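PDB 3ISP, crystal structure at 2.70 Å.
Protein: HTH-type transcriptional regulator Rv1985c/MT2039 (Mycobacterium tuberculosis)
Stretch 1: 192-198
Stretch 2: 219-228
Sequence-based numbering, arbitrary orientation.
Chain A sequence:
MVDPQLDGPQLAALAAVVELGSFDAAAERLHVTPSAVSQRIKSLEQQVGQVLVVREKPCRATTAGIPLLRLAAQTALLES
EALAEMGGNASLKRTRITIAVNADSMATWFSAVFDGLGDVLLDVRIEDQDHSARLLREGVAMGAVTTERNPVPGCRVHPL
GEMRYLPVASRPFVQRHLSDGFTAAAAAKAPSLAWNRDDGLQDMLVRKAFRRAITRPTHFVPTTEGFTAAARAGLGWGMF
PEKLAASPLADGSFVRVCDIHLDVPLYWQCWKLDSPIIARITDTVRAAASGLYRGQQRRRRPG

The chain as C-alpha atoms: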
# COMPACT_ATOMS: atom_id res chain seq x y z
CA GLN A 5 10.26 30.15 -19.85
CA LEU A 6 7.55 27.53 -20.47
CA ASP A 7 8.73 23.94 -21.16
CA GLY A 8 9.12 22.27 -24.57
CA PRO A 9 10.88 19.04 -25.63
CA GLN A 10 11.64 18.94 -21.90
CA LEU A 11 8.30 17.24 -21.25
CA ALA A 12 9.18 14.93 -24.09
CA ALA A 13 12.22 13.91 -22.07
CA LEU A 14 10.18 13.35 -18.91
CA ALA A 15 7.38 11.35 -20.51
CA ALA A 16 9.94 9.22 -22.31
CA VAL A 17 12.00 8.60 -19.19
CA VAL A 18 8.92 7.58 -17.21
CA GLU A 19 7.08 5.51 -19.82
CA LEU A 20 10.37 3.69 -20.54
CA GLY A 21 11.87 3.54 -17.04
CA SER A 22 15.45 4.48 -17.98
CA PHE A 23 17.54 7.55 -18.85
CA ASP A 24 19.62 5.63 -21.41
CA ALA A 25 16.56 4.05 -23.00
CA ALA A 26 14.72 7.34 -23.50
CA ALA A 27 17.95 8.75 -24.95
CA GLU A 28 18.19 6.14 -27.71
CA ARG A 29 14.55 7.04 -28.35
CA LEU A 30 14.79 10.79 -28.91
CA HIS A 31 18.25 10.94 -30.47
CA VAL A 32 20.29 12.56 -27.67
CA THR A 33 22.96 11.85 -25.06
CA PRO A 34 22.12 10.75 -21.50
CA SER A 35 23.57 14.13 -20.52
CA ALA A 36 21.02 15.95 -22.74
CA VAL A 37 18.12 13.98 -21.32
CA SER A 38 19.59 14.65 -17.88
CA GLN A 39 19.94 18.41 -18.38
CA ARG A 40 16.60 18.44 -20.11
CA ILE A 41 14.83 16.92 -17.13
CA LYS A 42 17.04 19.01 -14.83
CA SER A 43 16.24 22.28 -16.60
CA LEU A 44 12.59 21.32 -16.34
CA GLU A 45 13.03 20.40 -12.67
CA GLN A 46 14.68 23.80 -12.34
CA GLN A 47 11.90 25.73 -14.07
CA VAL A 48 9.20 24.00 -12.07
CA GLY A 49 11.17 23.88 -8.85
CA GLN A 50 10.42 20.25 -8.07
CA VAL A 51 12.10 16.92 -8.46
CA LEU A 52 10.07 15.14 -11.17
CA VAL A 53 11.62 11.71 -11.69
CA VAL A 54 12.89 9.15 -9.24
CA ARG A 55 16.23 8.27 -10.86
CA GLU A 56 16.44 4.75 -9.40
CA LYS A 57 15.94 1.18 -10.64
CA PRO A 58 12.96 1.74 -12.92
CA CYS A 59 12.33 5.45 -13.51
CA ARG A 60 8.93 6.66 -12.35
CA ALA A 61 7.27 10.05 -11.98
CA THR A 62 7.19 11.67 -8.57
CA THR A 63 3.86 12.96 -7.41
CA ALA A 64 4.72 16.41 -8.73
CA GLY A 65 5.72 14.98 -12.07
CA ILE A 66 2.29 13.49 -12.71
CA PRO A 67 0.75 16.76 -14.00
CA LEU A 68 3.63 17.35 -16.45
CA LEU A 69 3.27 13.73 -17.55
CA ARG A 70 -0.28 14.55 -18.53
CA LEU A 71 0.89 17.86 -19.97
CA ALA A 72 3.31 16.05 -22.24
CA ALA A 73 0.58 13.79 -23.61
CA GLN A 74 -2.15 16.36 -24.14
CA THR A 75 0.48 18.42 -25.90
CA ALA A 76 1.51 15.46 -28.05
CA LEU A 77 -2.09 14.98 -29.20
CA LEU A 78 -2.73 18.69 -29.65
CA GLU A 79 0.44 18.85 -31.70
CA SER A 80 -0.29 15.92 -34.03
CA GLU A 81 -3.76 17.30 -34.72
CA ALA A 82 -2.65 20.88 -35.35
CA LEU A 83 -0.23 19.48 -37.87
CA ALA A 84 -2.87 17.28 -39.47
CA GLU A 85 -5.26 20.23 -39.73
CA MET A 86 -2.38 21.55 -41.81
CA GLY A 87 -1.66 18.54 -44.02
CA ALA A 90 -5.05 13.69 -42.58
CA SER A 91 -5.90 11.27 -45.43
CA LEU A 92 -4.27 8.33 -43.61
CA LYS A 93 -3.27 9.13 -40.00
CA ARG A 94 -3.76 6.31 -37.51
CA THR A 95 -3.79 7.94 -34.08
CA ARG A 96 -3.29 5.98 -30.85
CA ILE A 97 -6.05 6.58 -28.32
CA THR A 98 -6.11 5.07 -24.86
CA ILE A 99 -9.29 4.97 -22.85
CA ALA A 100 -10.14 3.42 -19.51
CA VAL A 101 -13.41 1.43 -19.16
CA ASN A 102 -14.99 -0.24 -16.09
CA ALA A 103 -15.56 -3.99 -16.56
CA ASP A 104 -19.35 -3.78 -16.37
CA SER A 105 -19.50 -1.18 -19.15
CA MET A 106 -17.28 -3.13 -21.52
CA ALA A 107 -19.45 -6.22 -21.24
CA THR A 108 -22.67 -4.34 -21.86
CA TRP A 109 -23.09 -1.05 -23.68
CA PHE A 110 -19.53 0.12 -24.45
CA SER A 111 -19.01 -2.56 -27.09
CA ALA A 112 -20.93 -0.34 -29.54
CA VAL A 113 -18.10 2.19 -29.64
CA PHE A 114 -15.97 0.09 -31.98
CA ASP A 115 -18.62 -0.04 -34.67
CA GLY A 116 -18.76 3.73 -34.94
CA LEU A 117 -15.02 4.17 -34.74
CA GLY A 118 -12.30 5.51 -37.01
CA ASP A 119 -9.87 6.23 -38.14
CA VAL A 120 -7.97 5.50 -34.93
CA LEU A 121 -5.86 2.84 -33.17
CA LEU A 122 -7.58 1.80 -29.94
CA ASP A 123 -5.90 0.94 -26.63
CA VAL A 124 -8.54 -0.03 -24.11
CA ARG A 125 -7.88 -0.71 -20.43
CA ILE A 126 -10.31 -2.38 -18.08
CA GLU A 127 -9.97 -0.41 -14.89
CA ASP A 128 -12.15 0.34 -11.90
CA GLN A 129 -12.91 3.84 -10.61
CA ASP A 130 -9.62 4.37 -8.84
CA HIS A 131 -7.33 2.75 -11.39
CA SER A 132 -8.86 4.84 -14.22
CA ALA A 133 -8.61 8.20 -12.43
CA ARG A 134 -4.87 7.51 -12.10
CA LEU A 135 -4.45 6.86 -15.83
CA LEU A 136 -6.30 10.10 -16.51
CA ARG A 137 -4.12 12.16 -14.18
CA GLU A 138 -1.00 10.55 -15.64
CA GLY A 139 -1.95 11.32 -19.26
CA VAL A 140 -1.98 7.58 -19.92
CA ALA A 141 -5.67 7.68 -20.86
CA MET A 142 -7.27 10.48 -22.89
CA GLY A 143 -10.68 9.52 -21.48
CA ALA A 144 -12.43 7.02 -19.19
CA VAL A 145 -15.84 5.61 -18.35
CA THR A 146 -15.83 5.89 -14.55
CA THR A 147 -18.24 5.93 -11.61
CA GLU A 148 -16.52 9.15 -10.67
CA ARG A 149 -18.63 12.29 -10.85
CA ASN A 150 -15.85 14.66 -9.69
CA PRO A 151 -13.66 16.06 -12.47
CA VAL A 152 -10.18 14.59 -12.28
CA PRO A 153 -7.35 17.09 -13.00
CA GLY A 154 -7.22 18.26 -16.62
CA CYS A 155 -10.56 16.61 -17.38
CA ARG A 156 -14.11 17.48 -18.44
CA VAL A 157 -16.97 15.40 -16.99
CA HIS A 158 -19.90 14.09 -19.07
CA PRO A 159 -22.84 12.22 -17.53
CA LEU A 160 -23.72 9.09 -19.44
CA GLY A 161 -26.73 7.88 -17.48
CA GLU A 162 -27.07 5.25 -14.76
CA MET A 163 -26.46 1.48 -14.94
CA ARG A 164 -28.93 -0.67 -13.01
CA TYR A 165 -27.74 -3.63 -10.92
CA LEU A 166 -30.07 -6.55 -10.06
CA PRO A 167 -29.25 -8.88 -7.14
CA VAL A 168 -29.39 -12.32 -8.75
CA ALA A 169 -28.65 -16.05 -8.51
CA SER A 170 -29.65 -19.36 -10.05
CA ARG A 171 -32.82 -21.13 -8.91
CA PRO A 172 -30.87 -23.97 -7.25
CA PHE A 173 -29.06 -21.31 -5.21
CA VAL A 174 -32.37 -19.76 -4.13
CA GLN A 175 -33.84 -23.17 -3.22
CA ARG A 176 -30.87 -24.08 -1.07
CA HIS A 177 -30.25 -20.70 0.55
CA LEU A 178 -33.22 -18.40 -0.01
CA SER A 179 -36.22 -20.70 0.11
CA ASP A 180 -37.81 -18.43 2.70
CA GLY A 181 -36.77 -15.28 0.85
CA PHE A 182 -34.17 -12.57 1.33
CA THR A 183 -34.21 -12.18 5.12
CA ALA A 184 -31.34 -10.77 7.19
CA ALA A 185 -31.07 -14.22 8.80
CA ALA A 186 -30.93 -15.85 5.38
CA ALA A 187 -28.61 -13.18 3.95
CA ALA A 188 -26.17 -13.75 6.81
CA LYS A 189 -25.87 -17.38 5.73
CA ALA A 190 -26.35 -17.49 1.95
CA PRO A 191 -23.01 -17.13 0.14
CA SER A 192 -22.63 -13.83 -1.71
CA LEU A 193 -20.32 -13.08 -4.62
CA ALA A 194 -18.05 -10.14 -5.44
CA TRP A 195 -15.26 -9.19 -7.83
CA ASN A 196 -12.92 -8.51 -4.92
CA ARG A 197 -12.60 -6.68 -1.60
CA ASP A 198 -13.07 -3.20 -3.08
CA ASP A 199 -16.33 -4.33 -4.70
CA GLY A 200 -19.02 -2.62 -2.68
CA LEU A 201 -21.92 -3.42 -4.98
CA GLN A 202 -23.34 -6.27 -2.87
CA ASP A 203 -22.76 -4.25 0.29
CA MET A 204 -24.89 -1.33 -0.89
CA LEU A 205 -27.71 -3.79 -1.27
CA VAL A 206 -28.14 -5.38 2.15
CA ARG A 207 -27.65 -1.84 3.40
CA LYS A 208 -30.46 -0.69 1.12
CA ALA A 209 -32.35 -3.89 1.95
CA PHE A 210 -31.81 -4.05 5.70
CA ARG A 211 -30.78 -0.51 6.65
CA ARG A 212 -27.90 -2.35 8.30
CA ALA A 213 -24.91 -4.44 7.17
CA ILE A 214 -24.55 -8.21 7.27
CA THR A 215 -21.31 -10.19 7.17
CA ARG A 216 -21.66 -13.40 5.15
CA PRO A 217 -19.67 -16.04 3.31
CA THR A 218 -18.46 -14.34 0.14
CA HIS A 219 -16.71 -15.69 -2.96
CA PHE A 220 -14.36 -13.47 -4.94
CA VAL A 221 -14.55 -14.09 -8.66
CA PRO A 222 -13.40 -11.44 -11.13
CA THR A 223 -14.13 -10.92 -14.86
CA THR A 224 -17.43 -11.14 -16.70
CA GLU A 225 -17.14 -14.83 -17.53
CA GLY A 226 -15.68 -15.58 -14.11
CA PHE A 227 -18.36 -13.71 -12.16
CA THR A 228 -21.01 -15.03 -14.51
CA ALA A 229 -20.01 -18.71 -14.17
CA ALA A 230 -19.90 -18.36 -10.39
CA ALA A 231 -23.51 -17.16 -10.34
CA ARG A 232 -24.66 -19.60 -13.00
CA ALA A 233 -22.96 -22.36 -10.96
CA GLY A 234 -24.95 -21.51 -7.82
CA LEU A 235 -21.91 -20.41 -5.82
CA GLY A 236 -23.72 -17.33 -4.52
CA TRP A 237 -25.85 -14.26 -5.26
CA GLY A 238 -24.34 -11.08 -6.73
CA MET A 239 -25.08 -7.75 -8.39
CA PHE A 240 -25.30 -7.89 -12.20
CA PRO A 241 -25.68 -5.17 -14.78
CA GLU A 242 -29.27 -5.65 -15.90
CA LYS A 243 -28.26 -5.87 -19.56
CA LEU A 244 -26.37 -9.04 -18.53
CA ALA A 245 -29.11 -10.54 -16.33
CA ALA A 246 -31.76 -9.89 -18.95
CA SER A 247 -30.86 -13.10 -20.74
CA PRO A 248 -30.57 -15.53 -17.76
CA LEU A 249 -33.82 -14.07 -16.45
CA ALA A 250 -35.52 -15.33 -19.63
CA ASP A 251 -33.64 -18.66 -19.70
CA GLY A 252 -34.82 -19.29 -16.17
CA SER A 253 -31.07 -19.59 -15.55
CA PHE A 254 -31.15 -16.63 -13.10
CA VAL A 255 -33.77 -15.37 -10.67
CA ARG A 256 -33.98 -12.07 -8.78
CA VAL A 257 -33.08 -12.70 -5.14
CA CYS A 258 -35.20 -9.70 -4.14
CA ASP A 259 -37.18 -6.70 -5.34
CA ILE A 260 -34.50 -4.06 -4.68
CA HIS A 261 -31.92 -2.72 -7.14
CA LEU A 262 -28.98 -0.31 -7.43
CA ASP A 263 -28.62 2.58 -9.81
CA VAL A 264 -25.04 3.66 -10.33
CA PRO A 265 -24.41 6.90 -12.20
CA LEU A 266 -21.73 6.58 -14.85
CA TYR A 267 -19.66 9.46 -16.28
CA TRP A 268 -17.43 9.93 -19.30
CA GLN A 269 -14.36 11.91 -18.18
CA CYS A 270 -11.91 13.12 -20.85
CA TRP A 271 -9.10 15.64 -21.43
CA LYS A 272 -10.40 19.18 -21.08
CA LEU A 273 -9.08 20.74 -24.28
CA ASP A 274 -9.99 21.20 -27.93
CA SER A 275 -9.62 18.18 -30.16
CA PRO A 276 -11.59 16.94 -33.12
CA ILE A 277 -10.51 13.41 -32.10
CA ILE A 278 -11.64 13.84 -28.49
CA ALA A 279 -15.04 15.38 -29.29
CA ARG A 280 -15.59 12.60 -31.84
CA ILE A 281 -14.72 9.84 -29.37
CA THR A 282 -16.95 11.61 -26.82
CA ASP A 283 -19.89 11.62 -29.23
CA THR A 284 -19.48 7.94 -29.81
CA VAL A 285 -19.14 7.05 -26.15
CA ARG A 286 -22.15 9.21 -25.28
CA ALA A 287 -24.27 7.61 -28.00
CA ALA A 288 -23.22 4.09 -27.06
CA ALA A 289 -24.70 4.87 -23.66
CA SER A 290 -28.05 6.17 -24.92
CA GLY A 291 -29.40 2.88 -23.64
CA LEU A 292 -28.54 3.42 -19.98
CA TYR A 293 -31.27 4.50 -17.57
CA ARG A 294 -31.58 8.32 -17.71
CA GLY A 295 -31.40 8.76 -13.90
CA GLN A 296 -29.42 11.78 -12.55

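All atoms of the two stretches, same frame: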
# COMPACT_ATOMS: atom_id res chain seq x y z
N SER A 192 -22.57 -14.87 -0.69
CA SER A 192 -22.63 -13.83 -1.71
C SER A 192 -21.39 -13.88 -2.60
O SER A 192 -20.40 -14.51 -2.27
CB SER A 192 -22.80 -12.43 -1.09
OG SER A 192 -21.60 -12.00 -0.48
N LEU A 193 -21.47 -13.22 -3.75
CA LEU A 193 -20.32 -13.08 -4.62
C LEU A 193 -19.71 -11.67 -4.52
O LEU A 193 -20.10 -10.86 -3.68
CB LEU A 193 -20.73 -13.33 -6.06
CG LEU A 193 -21.41 -14.65 -6.35
CD1 LEU A 193 -21.63 -14.79 -7.85
CD2 LEU A 193 -20.57 -15.79 -5.80
N ALA A 194 -18.75 -11.41 -5.39
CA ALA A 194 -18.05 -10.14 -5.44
C ALA A 194 -16.83 -10.28 -6.35
O ALA A 194 -16.27 -11.37 -6.47
CB ALA A 194 -17.63 -9.71 -4.05
N TRP A 195 -16.44 -9.18 -6.98
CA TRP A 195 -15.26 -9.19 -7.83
C TRP A 195 -13.99 -9.22 -7.00
O TRP A 195 -12.99 -9.80 -7.41
CB TRP A 195 -15.26 -7.97 -8.75
CG TRP A 195 -16.13 -8.17 -9.93
CD1 TRP A 195 -17.47 -8.48 -9.92
CD2 TRP A 195 -15.74 -8.09 -11.30
NE1 TRP A 195 -17.93 -8.60 -11.21
CE2 TRP A 195 -16.89 -8.37 -12.07
CE3 TRP A 195 -14.54 -7.82 -11.94
CZ2 TRP A 195 -16.86 -8.37 -13.46
CZ3 TRP A 195 -14.52 -7.83 -13.33
CH2 TRP A 195 -15.67 -8.10 -14.07
N ASN A 196 -14.06 -8.60 -5.83
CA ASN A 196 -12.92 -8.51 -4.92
C ASN A 196 -13.29 -7.71 -3.68
O ASN A 196 -14.46 -7.40 -3.47
CB ASN A 196 -11.71 -7.90 -5.63
CG ASN A 196 -12.01 -6.54 -6.20
OD1 ASN A 196 -12.37 -5.61 -5.48
ND2 ASN A 196 -11.86 -6.41 -7.51
N ARG A 197 -12.30 -7.36 -2.86
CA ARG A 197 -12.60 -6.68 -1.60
C ARG A 197 -13.15 -5.27 -1.80
O ARG A 197 -14.03 -4.83 -1.06
CB ARG A 197 -11.37 -6.65 -0.68
CG ARG A 197 -10.47 -7.87 -0.79
CD ARG A 197 -11.26 -9.15 -0.89
NE ARG A 197 -10.38 -10.28 -1.17
CZ ARG A 197 -9.84 -11.04 -0.23
NH1 ARG A 197 -10.10 -10.80 1.05
NH2 ARG A 197 -9.05 -12.06 -0.57
N ASP A 198 -12.64 -4.57 -2.81
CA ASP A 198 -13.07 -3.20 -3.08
C ASP A 198 -14.47 -3.13 -3.71
O ASP A 198 -15.09 -2.06 -3.77
CB ASP A 198 -12.03 -2.47 -3.95
CG ASP A 198 -10.61 -2.61 -3.42
OD1 ASP A 198 -10.44 -2.90 -2.21
OD2 ASP A 198 -9.65 -2.43 -4.22
N HIS A 219 -17.66 -15.29 -1.93
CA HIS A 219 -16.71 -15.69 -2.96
C HIS A 219 -16.19 -14.49 -3.72
O HIS A 219 -16.94 -13.56 -3.99
CB HIS A 219 -17.40 -16.60 -3.97
CG HIS A 219 -17.84 -17.92 -3.41
ND1 HIS A 219 -16.95 -18.91 -3.05
CD2 HIS A 219 -19.07 -18.41 -3.15
CE1 HIS A 219 -17.61 -19.95 -2.59
NE2 HIS A 219 -18.90 -19.67 -2.64
N PHE A 220 -14.92 -14.52 -4.09
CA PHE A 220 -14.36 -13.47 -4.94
C PHE A 220 -13.96 -13.98 -6.31
O PHE A 220 -12.97 -14.70 -6.45
CB PHE A 220 -13.19 -12.81 -4.26
CG PHE A 220 -13.58 -12.16 -2.98
CD1 PHE A 220 -13.06 -12.60 -1.78
CD2 PHE A 220 -14.50 -11.13 -2.98
CE1 PHE A 220 -13.43 -11.99 -0.60
CE2 PHE A 220 -14.88 -10.53 -1.80
CZ PHE A 220 -14.35 -10.96 -0.61
N VAL A 221 -14.76 -13.63 -7.30
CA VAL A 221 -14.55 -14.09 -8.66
C VAL A 221 -14.64 -12.93 -9.63
O VAL A 221 -15.71 -12.36 -9.84
CB VAL A 221 -15.56 -15.17 -9.08
CG1 VAL A 221 -15.03 -15.90 -10.29
CG2 VAL A 221 -15.81 -16.14 -7.94
N PRO A 222 -13.50 -12.59 -10.25
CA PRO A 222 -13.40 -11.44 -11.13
C PRO A 222 -13.70 -11.83 -12.58
O PRO A 222 -13.80 -13.02 -12.88
CB PRO A 222 -11.93 -11.04 -11.01
CG PRO A 222 -11.28 -12.10 -10.09
CD PRO A 222 -12.20 -13.25 -10.08
N THR A 223 -13.83 -10.80 -13.43
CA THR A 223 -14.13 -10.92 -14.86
C THR A 223 -15.60 -11.21 -15.12
O THR A 223 -16.32 -11.68 -14.25
CB THR A 223 -13.21 -11.92 -15.62
OG1 THR A 223 -13.66 -13.26 -15.42
CG2 THR A 223 -11.78 -11.79 -15.15
N THR A 224 -16.04 -10.93 -16.34
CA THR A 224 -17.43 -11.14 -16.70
C THR A 224 -17.75 -12.63 -16.75
O THR A 224 -18.75 -13.07 -16.17
CB THR A 224 -17.77 -10.47 -18.06
OG1 THR A 224 -17.62 -9.05 -17.94
CG2 THR A 224 -19.20 -10.79 -18.49
N GLU A 225 -16.91 -13.40 -17.44
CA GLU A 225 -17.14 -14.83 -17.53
C GLU A 225 -16.98 -15.48 -16.16
O GLU A 225 -17.78 -16.33 -15.77
CB GLU A 225 -16.22 -15.48 -18.57
CG GLU A 225 -14.92 -14.70 -18.84
CD GLU A 225 -15.09 -13.55 -19.84
OE1 GLU A 225 -16.01 -13.63 -20.69
OE2 GLU A 225 -14.30 -12.57 -19.77
N GLY A 226 -15.95 -15.06 -15.43
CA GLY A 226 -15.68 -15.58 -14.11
C GLY A 226 -16.82 -15.34 -13.14
O GLY A 226 -17.28 -16.28 -12.48
N PHE A 227 -17.27 -14.09 -13.06
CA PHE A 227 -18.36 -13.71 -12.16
C PHE A 227 -19.63 -14.35 -12.64
O PHE A 227 -20.46 -14.77 -11.83
CB PHE A 227 -18.55 -12.19 -12.17
CG PHE A 227 -19.32 -11.65 -11.00
CD1 PHE A 227 -18.73 -11.56 -9.75
CD2 PHE A 227 -20.61 -11.19 -11.16
CE1 PHE A 227 -19.42 -11.04 -8.66
CE2 PHE A 227 -21.31 -10.66 -10.08
CZ PHE A 227 -20.71 -10.59 -8.83
N THR A 228 -19.78 -14.46 -13.95
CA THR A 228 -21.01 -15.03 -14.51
C THR A 228 -21.11 -16.55 -14.26
O THR A 228 -22.19 -17.05 -13.92
CB THR A 228 -21.21 -14.68 -16.00
OG1 THR A 228 -21.45 -13.27 -16.12
CG2 THR A 228 -22.41 -15.42 -16.57

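The apolar centre of the contact is the ring of Phe-227, held between two side chains of the first stretch. Its CA-to-CB bond points toward that stretch, and with chi1 in the t well the ring has Trp-195 over one face and Leu-193 over the opposite face. On the tryptophan side, Trp-195 CD1 lies 3.3 Å from Phe-227 CD1; the five-membered ring and the phenyl ring have centroids 4.3 Å apart and planes inclined at 36°, an oblique pairing. On the other side, Leu-193 CB packs 3.7 Å from Phe-227 CE1. The edge of the same ring meets the backbone, with Ala-194 N 3.4 Å from Phe-227 CE1.

Trp-195 gives up more surface to the contact than any other residue. Its CA-to-CB bond points away from the second stretch, yet the chi1 of -81° and chi2 of 56° bring the indole back against it. One indole face is covered by the backbone leading into the helix: Trp-195 CZ3 is 3.1 Å from Thr-223 N, and Trp-195 CE3 is 3.9 Å from Pro-222 CA. The helix start beside it is fixed by Thr-223, the N-cap, whose OG1 accepts from Gly-226 N at 2.9 Å and donates to Pro-222 O at 2.6 Å.

Farther along, Phe-220 forms a second apolar patch. Ala-194 CB sits at the edge of its ring, 3.6 Å from Phe-220 CD2, while Arg-197 crosses one face. Arg-197 CD stands 3.7 Å from the ring centroid, only 19° off the normal, in a CH-pi contact, and Arg-197 NE comes within 3.5 Å of Phe-220 CE1. The side chain thus brings CD and NE over the aromatic face, although its CA-to-CB bond points sideways.

The polar part is carried by the two backbones. His-219 N donates to Ser-192 O at 2.9 Å, and Val-221 N donates to Ala-194 O at 2.8 Å, so alternate residues on each side are paired without either segment being a regular strand. Ala-194 O also receives a CA-H...O contact from Phe-220 CA at 3.2 Å. Between the two bonds, Ala-194 N approaches His-219 O to 3.1 Å, but the angle is too poor for a hydrogen bond; Leu-193 CA makes a CA-H...O contact with that same His-219 O at 3.5 Å. Beyond Arg-197, Asp-198 makes no contact with the second stretch; Asp-198 N reaches back to Asn-196 OD1 in a weak 2.9 Å hydrogen bond.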